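Local coordinates for putative cell invasion protein with MAC/Perforin domain (Bacteroides thetaiotaomicron VPI-5482, PDB 3KK7) that is of unproven function but, as a putative cell invasion protein with a MAC/perforin domain, may act on membranes or on other cells, at residues D194-Y197 / E203-Q206; G209-T214 / Q357-T362. All coordinates share one frame; numbering follows the deposited sequence.

Contact 1 of 2, residues D194-Y197 / E203-Q206; sequences DALY and ELMQ
Ala195 meets Leu204 with its CB, which lies 3.8 Å from Leu204 CG, between two helices that follow each other in the chain, 190-198 and 201-208. The CA atoms of Ala195 and Leu204 are 5.6 Å apart, a spacing that suits a small residue on one side: the lone methyl of alanine points toward the second helix and lets the longer leucine reach in. Leu204 even touches the backbone here, its CD1 being 3.7 Å from Ala195 C. The next residue, Leu196, starts in the other direction, its CB pointing away, but the branch bends back and CD1 comes to 3.6 Å from Leu204 CD1. The two leucines run alongside each other in the same direction. Leu204 is turned with CG anti to its backbone N (chi1 -175°), which carries CD1 past the alanine methyl to a place 3.7 Å from Leu196 CA. Leu196 also packs against Phe355 of helix 353-363. The CB of Tyr197 points away from the second helix; its ring meets Phe355 edge-to-face, and its OH bonds to Glu352. Between the helices the chain turns, and Ser199 and Ser200 give hydroxyls that bond to Ala195 O and Glu203 N. The side chains that meet are all aliphatic, with Leu196 and Leu204 buried. Across these two segments the contact within the MACPF domain is therefore van der Waals packing without a directional bond, and the serines of the turn supply polar bonds at this corner.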
loop_
_atom_site.group_PDB
_atom_site.type_symbol
_atom_site.label_atom_id
_atom_site.label_comp_id
_atom_site.label_asym_id
_atom_site.label_seq_id
_atom_site.Cartn_x
_atom_site.Cartn_y
_atom_site.Cartn_z
ATOM N N ASP A 194 -11.323 -8.707 -6.162
ATOM C CA ASP A 194 -12.566 -7.996 -5.901
ATOM C C ASP A 194 -12.334 -6.562 -5.443
ATOM O O ASP A 194 -12.969 -5.653 -5.948
ATOM C CB ASP A 194 -13.407 -8.712 -4.843
ATOM C CG ASP A 194 -14.734 -8.004 -4.575
ATOM O OD1 ASP A 194 -15.657 -8.149 -5.395
ATOM O OD2 ASP A 194 -14.855 -7.306 -3.546
ATOM N N ALA A 195 -11.440 -6.375 -4.480
ATOM C CA ALA A 195 -11.207 -5.053 -3.885
ATOM C C ALA A 195 -10.557 -4.146 -4.904
ATOM O O ALA A 195 -10.855 -2.955 -4.968
ATOM C CB ALA A 195 -10.371 -5.168 -2.652
ATOM N N LEU A 196 -9.734 -4.741 -5.757
ATOM C CA LEU A 196 -9.012 -4.011 -6.801
ATOM C C LEU A 196 -9.957 -3.358 -7.797
ATOM O O LEU A 196 -9.745 -2.218 -8.178
ATOM C CB LEU A 196 -8.064 -4.963 -7.541
ATOM C CG LEU A 196 -6.794 -4.408 -8.192
ATOM C CD1 LEU A 196 -5.861 -3.763 -7.131
ATOM C CD2 LEU A 196 -6.067 -5.546 -8.974
ATOM N N TYR A 197 -10.986 -4.083 -8.219
ATOM C CA TYR A 197 -11.935 -3.551 -9.188
ATOM C C TYR A 197 -13.263 -3.044 -8.635
ATOM O O TYR A 197 -13.958 -2.340 -9.343
ATOM C CB TYR A 197 -12.204 -4.572 -10.307
ATOM C CG TYR A 197 -11.080 -4.602 -11.302
ATOM C CD1 TYR A 197 -10.980 -3.626 -12.278
ATOM C CD2 TYR A 197 -10.081 -5.563 -11.227
ATOM C CE1 TYR A 197 -9.925 -3.608 -13.159
ATOM C CE2 TYR A 197 -9.030 -5.562 -12.116
ATOM C CZ TYR A 197 -8.953 -4.578 -13.080
ATOM O OH TYR A 197 -7.912 -4.557 -13.983
ATOM N N GLU A 203 -10.133 2.601 -0.270
ATOM C CA GLU A 203 -10.912 1.581 0.451
ATOM C C GLU A 203 -10.151 0.252 0.586
ATOM O O GLU A 203 -10.152 -0.379 1.652
ATOM C CB GLU A 203 -12.273 1.377 -0.238
ATOM C CG GLU A 203 -13.370 2.396 0.212
ATOM C CD GLU A 203 -14.529 2.594 -0.789
ATOM O OE1 GLU A 203 -14.585 1.902 -1.837
ATOM O OE2 GLU A 203 -15.390 3.471 -0.523
ATOM N N LEU A 204 -9.482 -0.148 -0.494
ATOM C CA LEU A 204 -8.689 -1.353 -0.513
ATOM C C LEU A 204 -7.589 -1.235 0.537
ATOM O O LEU A 204 -7.350 -2.181 1.288
ATOM C CB LEU A 204 -8.123 -1.594 -1.929
ATOM C CG LEU A 204 -7.332 -2.882 -2.282
ATOM C CD1 LEU A 204 -7.163 -3.025 -3.807
ATOM C CD2 LEU A 204 -5.969 -2.945 -1.565
HETATM N N MSE A 205 -6.941 -0.082 0.647
HETATM C CA MSE A 205 -5.862 0.035 1.652
HETATM C C MSE A 205 -6.407 0.063 3.068
HETATM O O MSE A 205 -5.749 -0.397 3.993
HETATM C CB MSE A 205 -4.934 1.221 1.398
HETATM C CG MSE A 205 -4.151 1.054 0.128
HETATM SE SE MSE A 205 -3.299 2.667 -0.561
HETATM C CE MSE A 205 -1.818 2.819 0.742
ATOM N N GLN A 206 -7.607 0.581 3.241
ATOM C CA GLN A 206 -8.217 0.600 4.576
ATOM C C GLN A 206 -8.477 -0.811 5.077
ATOM O O GLN A 206 -8.274 -1.125 6.235
ATOM C CB GLN A 206 -9.549 1.306 4.552
ATOM C CG GLN A 206 -9.478 2.750 4.294
ATOM C CD GLN A 206 -10.864 3.372 4.031
ATOM O OE1 GLN A 206 -10.966 4.605 3.934
ATOM N NE2 GLN A 206 -11.927 2.536 3.904
#

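Contact 2 of 2, residues G209-T214 / Q357-T362; sequences GEFVLT and QRYNDT
Tyr359 sends its hydroxyl from helix 353-363 to the backbone of Glu210, and its OH donates a hydrogen bond of 2.6 Å to Glu210 O. The bond leans 24° out of the carbonyl plane, while Glu210 O itself lies off the rim of the tyrosine ring, little out of its plane. A long, rigid side chain suits this place because the CA atoms of Glu210 and Tyr359 are 8.5 Å apart; CG anti to the backbone N (chi1 163°) directs the ring across. The same OH also stands over one face of the Phe211 ring, nearest to CE1 at 3.6 Å, and the two aromatic side chains run nearly perpendicular. A phenylalanine in place of Tyr359 would probably leave Glu210 O without this donor and open a small gap over the Phe211 face. Two residues, Glu210 and Phe211, stand opposite the single Tyr60 of the neighbouring strand, a classic beta bulge where strand 211-218 enters the antiparallel sheet of the MACPF domain. The buried carboxylate of Glu210 is taken up by the backbone N atoms of Val62 and Glu63. In contrast to this tightly packed part, the helix also has a partly exposed, looser side, where Gln357 NE2 makes a weak 3.3 Å bond to Asp361 OD2. Thr362 OG1, also on the helix, bonds at 2.5 Å to Arg358 O, which accepts Thr362 N from the opposite face of its plane.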
loop_
_atom_site.group_PDB
_atom_site.type_symbol
_atom_site.label_atom_id
_atom_site.label_comp_id
_atom_site.label_asym_id
_atom_site.label_seq_id
_atom_site.Cartn_x
_atom_site.Cartn_y
_atom_site.Cartn_z
ATOM N N GLY A 209 -4.569 -2.949 4.354
ATOM C CA GLY A 209 -3.275 -2.387 4.725
ATOM C C GLY A 209 -2.490 -1.983 3.476
ATOM O O GLY A 209 -3.033 -1.966 2.365
ATOM N N GLU A 210 -1.202 -1.695 3.650
ATOM C CA GLU A 210 -0.411 -1.076 2.603
ATOM C C GLU A 210 0.627 -1.972 1.951
ATOM O O GLU A 210 1.129 -1.646 0.883
ATOM C CB GLU A 210 0.278 0.178 3.157
ATOM C CG GLU A 210 -0.663 1.156 3.950
ATOM C CD GLU A 210 -0.616 0.895 5.443
ATOM O OE1 GLU A 210 -0.480 -0.280 5.799
ATOM O OE2 GLU A 210 -0.668 1.831 6.268
ATOM N N PHE A 211 0.937 -3.108 2.562
ATOM C CA PHE A 211 2.056 -3.917 2.099
ATOM C C PHE A 211 1.761 -5.402 2.060
ATOM O O PHE A 211 0.801 -5.883 2.681
ATOM C CB PHE A 211 3.258 -3.666 2.987
ATOM C CG PHE A 211 3.762 -2.256 2.918
ATOM C CD1 PHE A 211 4.556 -1.852 1.865
ATOM C CD2 PHE A 211 3.450 -1.341 3.914
ATOM C CE1 PHE A 211 5.009 -0.550 1.786
ATOM C CE2 PHE A 211 3.911 -0.039 3.844
ATOM C CZ PHE A 211 4.685 0.354 2.780
ATOM N N VAL A 212 2.589 -6.124 1.299
ATOM C CA VAL A 212 2.475 -7.588 1.218
ATOM C C VAL A 212 3.673 -8.246 1.888
ATOM O O VAL A 212 4.823 -7.876 1.642
ATOM C CB VAL A 212 2.333 -8.067 -0.222
ATOM C CG1 VAL A 212 2.055 -9.539 -0.249
ATOM C CG2 VAL A 212 1.229 -7.322 -0.898
ATOM N N LEU A 213 3.394 -9.217 2.751
ATOM C CA LEU A 213 4.455 -9.958 3.454
ATOM C C LEU A 213 5.226 -10.911 2.502
ATOM O O LEU A 213 4.660 -11.869 2.019
ATOM C CB LEU A 213 3.849 -10.764 4.631
ATOM C CG LEU A 213 3.393 -9.911 5.825
ATOM C CD1 LEU A 213 2.279 -10.592 6.641
ATOM C CD2 LEU A 213 4.572 -9.513 6.750
ATOM N N THR A 214 6.509 -10.636 2.279
ATOM C CA THR A 214 7.408 -11.474 1.494
ATOM C C THR A 214 8.551 -12.087 2.309
ATOM O O THR A 214 9.163 -13.084 1.861
ATOM C CB THR A 214 8.080 -10.672 0.353
ATOM O OG1 THR A 214 8.888 -9.627 0.914
ATOM C CG2 THR A 214 7.061 -10.071 -0.605
ATOM N N GLN A 357 0.204 3.335 -9.870
ATOM C CA GLN A 357 0.461 4.738 -9.600
ATOM C C GLN A 357 -0.434 5.294 -8.485
ATOM O O GLN A 357 0.035 5.996 -7.593
ATOM C CB GLN A 357 0.271 5.527 -10.897
ATOM C CG GLN A 357 0.739 6.998 -10.883
ATOM C CD GLN A 357 2.168 7.132 -10.421
ATOM O OE1 GLN A 357 2.987 6.228 -10.645
ATOM N NE2 GLN A 357 2.486 8.253 -9.754
ATOM N N ARG A 358 -1.715 4.947 -8.506
ATOM C CA ARG A 358 -2.652 5.424 -7.490
ATOM C C ARG A 358 -2.326 4.920 -6.082
ATOM O O ARG A 358 -2.459 5.680 -5.130
ATOM C CB ARG A 358 -4.096 5.083 -7.868
ATOM C CG ARG A 358 -5.110 5.697 -6.932
ATOM C CD ARG A 358 -6.504 5.791 -7.503
ATOM N NE ARG A 358 -6.553 6.777 -8.579
ATOM C CZ ARG A 358 -6.610 8.097 -8.415
ATOM N NH1 ARG A 358 -6.661 8.622 -7.213
ATOM N NH2 ARG A 358 -6.630 8.904 -9.477
ATOM N N TYR A 359 -1.946 3.640 -5.974
ATOM C CA TYR A 359 -1.446 3.067 -4.752
ATOM C C TYR A 359 -0.281 3.913 -4.249
ATOM O O TYR A 359 -0.273 4.379 -3.102
ATOM C CB TYR A 359 -0.969 1.599 -4.935
ATOM C CG TYR A 359 -0.073 1.148 -3.779
ATOM C CD1 TYR A 359 -0.616 0.739 -2.570
ATOM C CD2 TYR A 359 1.304 1.207 -3.874
ATOM C CE1 TYR A 359 0.200 0.377 -1.489
ATOM C CE2 TYR A 359 2.112 0.838 -2.819
ATOM C CZ TYR A 359 1.555 0.435 -1.618
ATOM O OH TYR A 359 2.384 0.069 -0.547
ATOM N N ASN A 360 0.700 4.115 -5.112
ATOM C CA ASN A 360 1.869 4.916 -4.745
ATOM C C ASN A 360 1.534 6.350 -4.361
ATOM O O ASN A 360 2.005 6.875 -3.331
ATOM C CB ASN A 360 2.927 4.881 -5.858
ATOM C CG ASN A 360 3.717 3.595 -5.835
ATOM O OD1 ASN A 360 4.433 3.356 -4.872
ATOM N ND2 ASN A 360 3.569 2.748 -6.852
ATOM N N ASP A 361 0.700 6.968 -5.161
ATOM C CA ASP A 361 0.354 8.348 -4.911
ATOM C C ASP A 361 -0.478 8.464 -3.612
ATOM O O ASP A 361 -0.400 9.470 -2.880
ATOM C CB ASP A 361 -0.436 8.918 -6.111
ATOM C CG ASP A 361 0.442 9.361 -7.278
ATOM O OD1 ASP A 361 1.677 9.542 -7.133
ATOM O OD2 ASP A 361 -0.154 9.583 -8.359
ATOM N N THR A 362 -1.274 7.441 -3.313
ATOM C CA THR A 362 -2.156 7.523 -2.160
ATOM C C THR A 362 -1.304 7.297 -0.928
ATOM O O THR A 362 -1.427 8.012 0.064
ATOM C CB THR A 362 -3.292 6.521 -2.261
ATOM O OG1 THR A 362 -4.048 6.765 -3.458
ATOM C CG2 THR A 362 -4.197 6.595 -1.052
#

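Overall arrangement
The two contacts follow one another along the chain, and their centres lie about 11 Å apart. Gly209 is the first residue past helix 201-208; at its backbone angles a CB would collide with the preceding carbonyl oxygen, which calls for glycine, and the chain passes on into strand 211-218. The selenomethionine Met205 joins the two contacts. While its neighbour Leu204 serves contact 1, Met205 reaches contact 2, where CE is 3.8 Å from Glu210 CG and SE is 3.9 Å from Tyr359 CD1. Helix 353-363 is common ground as well, with Phe355 packing beside contact 1 and Tyr359 within contact 2. Both lie buried inside the MACPF domain; contact 1 is apolar packing, whereas contact 2 centres on a buried hydrogen bond.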